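Local structure of uronate isomerase (Caulobacter crescentus, 2Q01) at residues L35-F49 and F160-E172. The protein catalyses the interconversion of D-glucuronate and D-fructuronate, and of D-galacturonate and D-tagaturonate, in pentose and glucuronate metabolism. Residues are numbered along the deposited sequence; the frame is centred on the assembly and turned at random.
Sequences LPIISPHGHTDPSWF and FDRFNIETLATTE
I37 and S39 each give and take a backbone hydrogen bond with residues 164-169, a parallel pairing that runs from I37 N to N164 O (2.9 Å) through to A169 N on S39 O (3.0 Å). A beta bulge at E166 shifts the register by one. Beyond the strands, T171 OG1 donates to G42 O (2.8 Å), 30° out of the carbonyl plane, and sits over one face of the H43 ring. One water accepts from T44 N and donates to A169 O, tying the returning loop to the strand. T170 OG1 turns to E172 OE1 (2.7 Å), reaching it from above the carboxylate plane. A leucine in place of E172 would probably leave T170 OG1 without this acceptor and P46 CG without the carboxylate it packs against.

L168 lays CD1 beside the S39 hydroxyl and CD2 beside F49 CE1 (3.9 Å). The edge of F160 meets the face of F49 in a T-shaped pair, planes at 71°. In T170, chi1 74° sets OG1 between the backbone N and the carbonyl carbon and leaves CG2 anti to the carbonyl carbon, against T44 O (3.4 Å).

S39 OG also bonds D417, and T167 OG1 bonds H192. Strand 165-169 runs between 37-39 and 192-194, all parallel, consistent with successive strands of the barrel expected for this TIM-barrel clan; helix 425-445 touches I37, F163 and L168, while helix 451-469 packs on L35, P36 and I38 and holds E166 through K467.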
ATOM      1  N   LEU B  35      30.551  -8.302 -11.422  1.00 43.48           N
ATOM      2  CA  LEU B  35      31.128  -7.839 -10.159  1.00 39.18           C
ATOM      3  C   LEU B  35      31.013  -8.934  -9.098  1.00 41.10           C
ATOM      4  O   LEU B  35      30.082  -9.750  -9.153  1.00 41.58           O
ATOM      5  CB  LEU B  35      30.431  -6.560  -9.677  1.00 35.52           C
ATOM      6  CG  LEU B  35      30.816  -5.225 -10.321  1.00 38.10           C
ATOM      7  CD1 LEU B  35      29.928  -4.125  -9.790  1.00 37.13           C
ATOM      8  CD2 LEU B  35      32.282  -4.883 -10.080  1.00 47.62           C
ATOM      9  N   PRO B  36      31.960  -8.968  -8.139  1.00 41.97           N
ATOM     10  CA  PRO B  36      31.868  -9.975  -7.080  1.00 41.95           C
ATOM     11  C   PRO B  36      30.609  -9.828  -6.235  1.00 40.01           C
ATOM     12  O   PRO B  36      30.083  -8.721  -6.084  1.00 41.15           O
ATOM     13  CB  PRO B  36      33.116  -9.704  -6.223  1.00 40.67           C
ATOM     14  CG  PRO B  36      34.056  -8.969  -7.136  1.00 32.91           C
ATOM     15  CD  PRO B  36      33.155  -8.119  -7.975  1.00 40.18           C
ATOM     16  N   ILE B  37      30.123 -10.949  -5.716  1.00 37.51           N
ATOM     17  CA  ILE B  37      28.954 -10.964  -4.847  1.00 36.95           C
ATOM     18  C   ILE B  37      29.339 -10.595  -3.407  1.00 32.35           C
ATOM     19  O   ILE B  37      30.221 -11.210  -2.804  1.00 40.94           O
ATOM     20  CB  ILE B  37      28.246 -12.339  -4.905  1.00 32.41           C
ATOM     21  CG1 ILE B  37      27.580 -12.534  -6.270  1.00 38.01           C
ATOM     22  CG2 ILE B  37      27.217 -12.483  -3.785  1.00 38.59           C
ATOM     23  CD1 ILE B  37      27.218 -13.973  -6.579  1.00 36.84           C
ATOM     24  N   ILE B  38      28.692  -9.566  -2.876  1.00 43.65           N
ATOM     25  CA  ILE B  38      28.823  -9.223  -1.463  1.00 48.75           C
ATOM     26  C   ILE B  38      27.518  -9.570  -0.765  1.00 49.24           C
ATOM     27  O   ILE B  38      26.454  -9.014  -1.079  1.00 44.00           O
ATOM     28  CB  ILE B  38      29.178  -7.743  -1.252  1.00 47.02           C
ATOM     29  CG1 ILE B  38      30.528  -7.438  -1.897  1.00 45.37           C
ATOM     30  CG2 ILE B  38      29.210  -7.400   0.237  1.00 53.46           C
ATOM     31  CD1 ILE B  38      30.705  -5.990  -2.210  1.00 70.61           C
ATOM     32  N   SER B  39      27.619 -10.504   0.174  1.00 44.11           N
ATOM     33  CA  SER B  39      26.456 -11.083   0.821  1.00 41.39           C
ATOM     34  C   SER B  39      26.525 -10.891   2.347  1.00 38.71           C
ATOM     35  O   SER B  39      26.887 -11.814   3.081  1.00 44.70           O
ATOM     36  CB  SER B  39      26.349 -12.560   0.437  1.00 40.18           C
ATOM     37  OG  SER B  39      25.181 -13.143   0.971  1.00 34.29           O
ATOM     38  N   PRO B  40      26.143  -9.692   2.831  1.00 45.79           N
ATOM     39  CA  PRO B  40      26.451  -9.285   4.199  1.00 40.08           C
ATOM     40  C   PRO B  40      25.459  -9.768   5.271  1.00 45.28           C
ATOM     41  O   PRO B  40      25.696  -9.549   6.460  1.00 38.40           O
ATOM     42  CB  PRO B  40      26.456  -7.763   4.104  1.00 50.04           C
ATOM     43  CG  PRO B  40      25.524  -7.442   2.970  1.00 48.37           C
ATOM     44  CD  PRO B  40      25.369  -8.659   2.114  1.00 40.22           C
ATOM     45  N   HIS B  41      24.374 -10.424   4.855  1.00 43.85           N
ATOM     46  CA  HIS B  41      23.451 -11.070   5.784  1.00 40.32           C
ATOM     47  C   HIS B  41      22.828 -12.321   5.176  1.00 45.42           C
ATOM     48  O   HIS B  41      22.163 -12.252   4.136  1.00 42.74           O
ATOM     49  CB  HIS B  41      22.350 -10.104   6.234  1.00 50.05           C
ATOM     50  CG  HIS B  41      21.426 -10.684   7.260  1.00 60.43           C
ATOM     51  ND1 HIS B  41      20.108 -10.987   6.989  1.00 61.00           N
ATOM     52  CD2 HIS B  41      21.633 -11.036   8.551  1.00 59.39           C
ATOM     53  CE1 HIS B  41      19.542 -11.487   8.073  1.00 65.94           C
ATOM     54  NE2 HIS B  41      20.447 -11.529   9.035  1.00 70.10           N
ATOM     55  N   GLY B  42      23.032 -13.458   5.837  1.00 47.08           N
ATOM     56  CA  GLY B  42      22.496 -14.730   5.359  1.00 37.50           C
ATOM     57  C   GLY B  42      22.557 -15.866   6.363  1.00 45.27           C
ATOM     58  O   GLY B  42      23.062 -15.696   7.478  1.00 40.80           O
ATOM     59  N   HIS B  43      22.060 -17.033   5.948  1.00 45.88           N
ATOM     60  CA  HIS B  43      21.884 -18.174   6.848  1.00 46.60           C
ATOM     61  C   HIS B  43      22.490 -19.487   6.348  1.00 42.41           C
ATOM     62  O   HIS B  43      21.951 -20.563   6.615  1.00 52.94           O
ATOM     63  CB  HIS B  43      20.397 -18.369   7.165  1.00 51.26           C
ATOM     64  CG  HIS B  43      19.773 -17.198   7.854  1.00 68.12           C
ATOM     65  ND1 HIS B  43      19.784 -17.045   9.224  1.00 81.68           N
ATOM     66  CD2 HIS B  43      19.129 -16.115   7.360  1.00 69.09           C
ATOM     67  CE1 HIS B  43      19.169 -15.920   9.544  1.00 85.23           C
ATOM     68  NE2 HIS B  43      18.764 -15.336   8.431  1.00 82.93           N
ATOM     69  N   THR B  44      23.613 -19.405   5.640  1.00 46.70           N
ATOM     70  CA  THR B  44      24.336 -20.610   5.226  1.00 44.83           C
ATOM     71  C   THR B  44      25.094 -21.193   6.421  1.00 49.68           C
ATOM     72  O   THR B  44      25.402 -20.476   7.381  1.00 52.67           O
ATOM     73  CB  THR B  44      25.313 -20.358   4.037  1.00 44.08           C
ATOM     74  OG1 THR B  44      26.353 -19.457   4.436  1.00 48.01           O
ATOM     75  CG2 THR B  44      24.573 -19.791   2.817  1.00 47.57           C
ATOM     76  N   ASP B  45      25.375 -22.492   6.363  1.00 44.02           N
ATOM     77  CA  ASP B  45      26.071 -23.196   7.439  1.00 47.59           C
ATOM     78  C   ASP B  45      27.573 -23.019   7.232  1.00 47.07           C
ATOM     79  O   ASP B  45      28.093 -23.413   6.190  1.00 44.91           O
ATOM     80  CB  ASP B  45      25.691 -24.681   7.405  1.00 49.03           C
ATOM     81  CG  ASP B  45      25.997 -25.417   8.703  1.00 48.10           C
ATOM     82  OD1 ASP B  45      25.394 -26.491   8.908  1.00 57.74           O
ATOM     83  OD2 ASP B  45      26.831 -24.960   9.511  1.00 63.13           O
ATOM     84  N   PRO B  46      28.273 -22.419   8.219  1.00 48.01           N
ATOM     85  CA  PRO B  46      29.735 -22.251   8.174  1.00 47.61           C
ATOM     86  C   PRO B  46      30.528 -23.560   8.149  1.00 45.36           C
ATOM     87  O   PRO B  46      31.676 -23.571   7.709  1.00 48.87           O
ATOM     88  CB  PRO B  46      30.040 -21.498   9.473  1.00 47.30           C
ATOM     89  CG  PRO B  46      28.883 -21.796  10.372  1.00 39.01           C
ATOM     90  CD  PRO B  46      27.707 -21.828   9.447  1.00 51.49           C
ATOM     91  N   SER B  47      29.917 -24.644   8.622  1.00 49.37           N
ATOM     92  CA  SER B  47      30.556 -25.958   8.637  1.00 47.56           C
ATOM     93  C   SER B  47      30.745 -26.534   7.235  1.00 48.37           C
ATOM     94  O   SER B  47      31.614 -27.383   7.030  1.00 62.59           O
ATOM     95  CB  SER B  47      29.748 -26.935   9.488  1.00 49.13           C
ATOM     96  OG  SER B  47      28.580 -27.350   8.808  1.00 35.72           O
ATOM     97  N   TRP B  48      29.931 -26.074   6.283  1.00 46.98           N
ATOM     98  CA  TRP B  48      30.052 -26.473   4.879  1.00 44.61           C
ATOM     99  C   TRP B  48      31.415 -26.116   4.296  1.00 45.72           C
ATOM    100  O   TRP B  48      31.966 -26.869   3.501  1.00 52.85           O
ATOM    101  CB  TRP B  48      28.959 -25.826   4.021  1.00 40.44           C
ATOM    102  CG  TRP B  48      27.552 -26.296   4.297  1.00 42.35           C
ATOM    103  CD1 TRP B  48      27.169 -27.455   4.918  1.00 39.08           C
ATOM    104  CD2 TRP B  48      26.341 -25.629   3.917  1.00 43.15           C
ATOM    105  NE1 TRP B  48      25.797 -27.540   4.961  1.00 38.40           N
ATOM    106  CE2 TRP B  48      25.264 -26.434   4.352  1.00 37.82           C
ATOM    107  CE3 TRP B  48      26.062 -24.421   3.255  1.00 46.82           C
ATOM    108  CZ2 TRP B  48      23.925 -26.067   4.156  1.00 56.26           C
ATOM    109  CZ3 TRP B  48      24.729 -24.057   3.058  1.00 51.42           C
ATOM    110  CH2 TRP B  48      23.679 -24.879   3.507  1.00 52.32           C
ATOM    111  N   PHE B  49      31.957 -24.976   4.710  1.00 45.08           N
ATOM    112  CA  PHE B  49      33.237 -24.496   4.197  1.00 48.47           C
ATOM    113  C   PHE B  49      34.419 -24.895   5.075  1.00 49.90           C
ATOM    114  O   PHE B  49      35.561 -24.879   4.617  1.00 53.44           O
ATOM    115  CB  PHE B  49      33.195 -22.976   3.987  1.00 43.91           C
ATOM    116  CG  PHE B  49      31.999 -22.517   3.211  1.00 50.61           C
ATOM    117  CD1 PHE B  49      30.908 -21.951   3.862  1.00 39.56           C
ATOM    118  CD2 PHE B  49      31.945 -22.685   1.831  1.00 50.08           C
ATOM    119  CE1 PHE B  49      29.789 -21.543   3.146  1.00 54.17           C
ATOM    120  CE2 PHE B  49      30.830 -22.281   1.109  1.00 44.77           C
ATOM    121  CZ  PHE B  49      29.751 -21.709   1.767  1.00 37.08           C
ATOM    122  N   PHE B 160      32.057 -21.669  -3.998  1.00 50.64           N
ATOM    123  CA  PHE B 160      32.276 -20.327  -3.454  1.00 50.06           C
ATOM    124  C   PHE B 160      33.175 -19.501  -4.372  1.00 49.89           C
ATOM    125  O   PHE B 160      32.935 -18.313  -4.580  1.00 57.96           O
ATOM    126  CB  PHE B 160      32.911 -20.450  -2.066  1.00 48.56           C
ATOM    127  CG  PHE B 160      32.975 -19.159  -1.277  1.00 51.47           C
ATOM    128  CD1 PHE B 160      31.991 -18.855  -0.345  1.00 48.21           C
ATOM    129  CD2 PHE B 160      34.048 -18.277  -1.423  1.00 46.40           C
ATOM    130  CE1 PHE B 160      32.056 -17.688   0.405  1.00 45.31           C
ATOM    131  CE2 PHE B 160      34.120 -17.109  -0.675  1.00 36.61           C
ATOM    132  CZ  PHE B 160      33.122 -16.814   0.242  1.00 41.94           C
ATOM    133  N   ASP B 161      34.207 -20.142  -4.914  1.00 47.39           N
ATOM    134  CA  ASP B 161      35.150 -19.479  -5.813  1.00 50.78           C
ATOM    135  C   ASP B 161      34.580 -19.265  -7.215  1.00 49.95           C
ATOM    136  O   ASP B 161      34.776 -18.206  -7.813  1.00 58.19           O
ATOM    137  CB  ASP B 161      36.461 -20.260  -5.872  1.00 53.90           C
ATOM    138  CG  ASP B 161      37.087 -20.447  -4.503  1.00 63.06           C
ATOM    139  OD1 ASP B 161      37.842 -21.427  -4.319  1.00 71.08           O
ATOM    140  OD2 ASP B 161      36.814 -19.618  -3.607  1.00 60.94           O
ATOM    141  N   ARG B 162      33.865 -20.268  -7.720  1.00 46.18           N
ATOM    142  CA  ARG B 162      33.210 -20.188  -9.022  1.00 46.24           C
ATOM    143  C   ARG B 162      32.118 -19.123  -9.056  1.00 51.00           C
ATOM    144  O   ARG B 162      31.908 -18.478 -10.088  1.00 57.30           O
ATOM    145  CB  ARG B 162      32.609 -21.540  -9.410  1.00 50.18           C
ATOM    146  CG  ARG B 162      32.352 -21.678 -10.905  1.00 63.16           C
ATOM    147  CD  ARG B 162      30.973 -22.233 -11.196  1.00 66.55           C
ATOM    148  NE  ARG B 162      30.874 -23.659 -10.898  1.00 70.36           N
ATOM    149  CZ  ARG B 162      29.952 -24.470 -11.405  1.00 68.73           C
ATOM    150  NH1 ARG B 162      29.037 -24.008 -12.253  1.00 64.98           N
ATOM    151  NH2 ARG B 162      29.952 -25.750 -11.066  1.00 65.55           N
ATOM    152  N   PHE B 163      31.430 -18.941  -7.927  1.00 51.70           N
ATOM    153  CA  PHE B 163      30.341 -17.967  -7.822  1.00 41.78           C
ATOM    154  C   PHE B 163      30.854 -16.531  -7.685  1.00 46.89           C
ATOM    155  O   PHE B 163      30.084 -15.574  -7.837  1.00 52.53           O
ATOM    156  CB  PHE B 163      29.414 -18.305  -6.652  1.00 43.73           C
ATOM    157  CG  PHE B 163      28.544 -19.522  -6.873  1.00 49.90           C
ATOM    158  CD1 PHE B 163      28.313 -20.032  -8.151  1.00 46.96           C
ATOM    159  CD2 PHE B 163      27.918 -20.136  -5.788  1.00 48.27           C
ATOM    160  CE1 PHE B 163      27.501 -21.148  -8.341  1.00 55.48           C
ATOM    161  CE2 PHE B 163      27.100 -21.249  -5.968  1.00 51.40           C
ATOM    162  CZ  PHE B 163      26.891 -21.757  -7.247  1.00 55.98           C
ATOM    163  N   ASN B 164      32.152 -16.399  -7.412  1.00 42.12           N
ATOM    164  CA  ASN B 164      32.832 -15.114  -7.250  1.00 51.30           C
ATOM    165  C   ASN B 164      32.292 -14.365  -6.035  1.00 53.12           C
ATOM    166  O   ASN B 164      31.991 -13.173  -6.093  1.00 60.01           O
ATOM    167  CB  ASN B 164      32.781 -14.268  -8.541  1.00 52.26           C
ATOM    168  CG  ASN B 164      33.846 -13.177  -8.584  1.00 56.15           C
ATOM    169  OD1 ASN B 164      33.710 -12.200  -9.322  1.00 58.45           O
ATOM    170  ND2 ASN B 164      34.905 -13.339  -7.791  1.00 54.30           N
ATOM    171  N   ILE B 165      32.154 -15.090  -4.932  1.00 50.18           N
ATOM    172  CA  ILE B 165      31.704 -14.486  -3.695  1.00 41.04           C
ATOM    173  C   ILE B 165      32.900 -13.842  -3.026  1.00 38.95           C
ATOM    174  O   ILE B 165      33.916 -14.491  -2.784  1.00 45.15           O
ATOM    175  CB  ILE B 165      30.993 -15.496  -2.773  1.00 34.04           C
ATOM    176  CG1 ILE B 165      29.796 -16.112  -3.512  1.00 31.53           C
ATOM    177  CG2 ILE B 165      30.541 -14.814  -1.467  1.00 32.23           C
ATOM    178  CD1 ILE B 165      29.283 -17.422  -2.937  1.00 40.28           C
ATOM    179  N   GLU B 166      32.780 -12.547  -2.764  1.00 41.91           N
ATOM    180  CA  GLU B 166      33.819 -11.809  -2.080  1.00 39.13           C
ATOM    181  C   GLU B 166      33.668 -11.959  -0.570  1.00 44.92           C
ATOM    182  O   GLU B 166      34.626 -12.306   0.119  1.00 51.22           O
ATOM    183  CB  GLU B 166      33.773 -10.343  -2.485  1.00 36.25           C
ATOM    184  CG  GLU B 166      34.891  -9.528  -1.884  1.00 49.06           C
ATOM    185  CD  GLU B 166      35.273  -8.348  -2.734  1.00 71.21           C
ATOM    186  OE1 GLU B 166      35.241  -7.226  -2.200  1.00 54.26           O
ATOM    187  OE2 GLU B 166      35.608  -8.541  -3.927  1.00 79.29           O
ATOM    188  N   THR B 167      32.457 -11.700  -0.077  1.00 45.61           N
ATOM    189  CA  THR B 167      32.126 -11.787   1.343  1.00 42.83           C
ATOM    190  C   THR B 167      30.830 -12.568   1.507  1.00 36.26           C
ATOM    191  O   THR B 167      29.858 -12.313   0.796  1.00 39.50           O
ATOM    192  CB  THR B 167      31.951 -10.373   1.954  1.00 46.58           C
ATOM    193  OG1 THR B 167      33.177  -9.643   1.822  1.00 47.63           O
ATOM    194  CG2 THR B 167      31.550 -10.435   3.428  1.00 46.16           C
ATOM    195  N   LEU B 168      30.830 -13.533   2.425  1.00 31.93           N
ATOM    196  CA  LEU B 168      29.609 -14.234   2.819  1.00 34.17           C
ATOM    197  C   LEU B 168      29.487 -14.209   4.335  1.00 38.59           C
ATOM    198  O   LEU B 168      30.400 -14.633   5.038  1.00 35.76           O
ATOM    199  CB  LEU B 168      29.630 -15.683   2.320  1.00 31.87           C
ATOM    200  CG  LEU B 168      28.430 -16.593   2.590  1.00 26.89           C
ATOM    201  CD1 LEU B 168      27.159 -16.038   1.958  1.00 46.86           C
ATOM    202  CD2 LEU B 168      28.703 -17.991   2.065  1.00 40.54           C
ATOM    203  N   ALA B 169      28.365 -13.707   4.836  1.00 39.67           N
ATOM    204  CA  ALA B 169      28.115 -13.700   6.276  1.00 40.95           C
ATOM    205  C   ALA B 169      27.098 -14.765   6.671  1.00 38.65           C
ATOM    206  O   ALA B 169      26.075 -14.944   6.007  1.00 49.40           O
ATOM    207  CB  ALA B 169      27.661 -12.315   6.749  1.00 31.43           C
ATOM    208  N   THR B 170      27.401 -15.478   7.749  1.00 40.77           N
ATOM    209  CA  THR B 170      26.459 -16.410   8.360  1.00 43.59           C
ATOM    210  C   THR B 170      25.888 -15.775   9.640  1.00 41.51           C
ATOM    211  O   THR B 170      26.299 -14.683  10.026  1.00 48.94           O
ATOM    212  CB  THR B 170      27.128 -17.770   8.655  1.00 43.29           C
ATOM    213  OG1 THR B 170      27.996 -17.643   9.784  1.00 54.91           O
ATOM    214  CG2 THR B 170      27.942 -18.244   7.456  1.00 41.95           C
ATOM    215  N   THR B 171      24.941 -16.444  10.293  1.00 51.15           N
ATOM    216  CA  THR B 171      24.260 -15.855  11.455  1.00 54.17           C
ATOM    217  C   THR B 171      24.238 -16.800  12.663  1.00 46.99           C
ATOM    218  O   THR B 171      23.626 -17.873  12.611  1.00 52.93           O
ATOM    219  CB  THR B 171      22.828 -15.390  11.079  1.00 54.47           C
ATOM    220  OG1 THR B 171      22.896 -14.492   9.965  1.00 67.76           O
ATOM    221  CG2 THR B 171      22.160 -14.679  12.232  1.00 51.45           C
ATOM    222  N   GLU B 172      24.923 -16.399  13.736  1.00 36.26           N
ATOM    223  CA  GLU B 172      25.006 -17.202  14.968  1.00 39.72           C
ATOM    224  C   GLU B 172      24.579 -16.397  16.189  1.00 39.27           C
ATOM    225  O   GLU B 172      24.691 -15.172  16.203  1.00 48.86           O
ATOM    226  CB  GLU B 172      26.423 -17.748  15.221  1.00 42.86           C
ATOM    227  CG  GLU B 172      27.349 -17.902  14.006  1.00 60.93           C
ATOM    228  CD  GLU B 172      26.988 -19.047  13.078  1.00 66.60           C
ATOM    229  OE1 GLU B 172      26.707 -18.766  11.899  1.00 68.89           O
ATOM    230  OE2 GLU B 172      27.001 -20.220  13.512  1.00 80.28           O
TER
HETATM  231  O   HOH W   1      25.242 -16.963   4.602  1.00 44.03           O
HETATM  232  O   HOH W   2      24.151 -19.576  10.052  1.00 45.92           O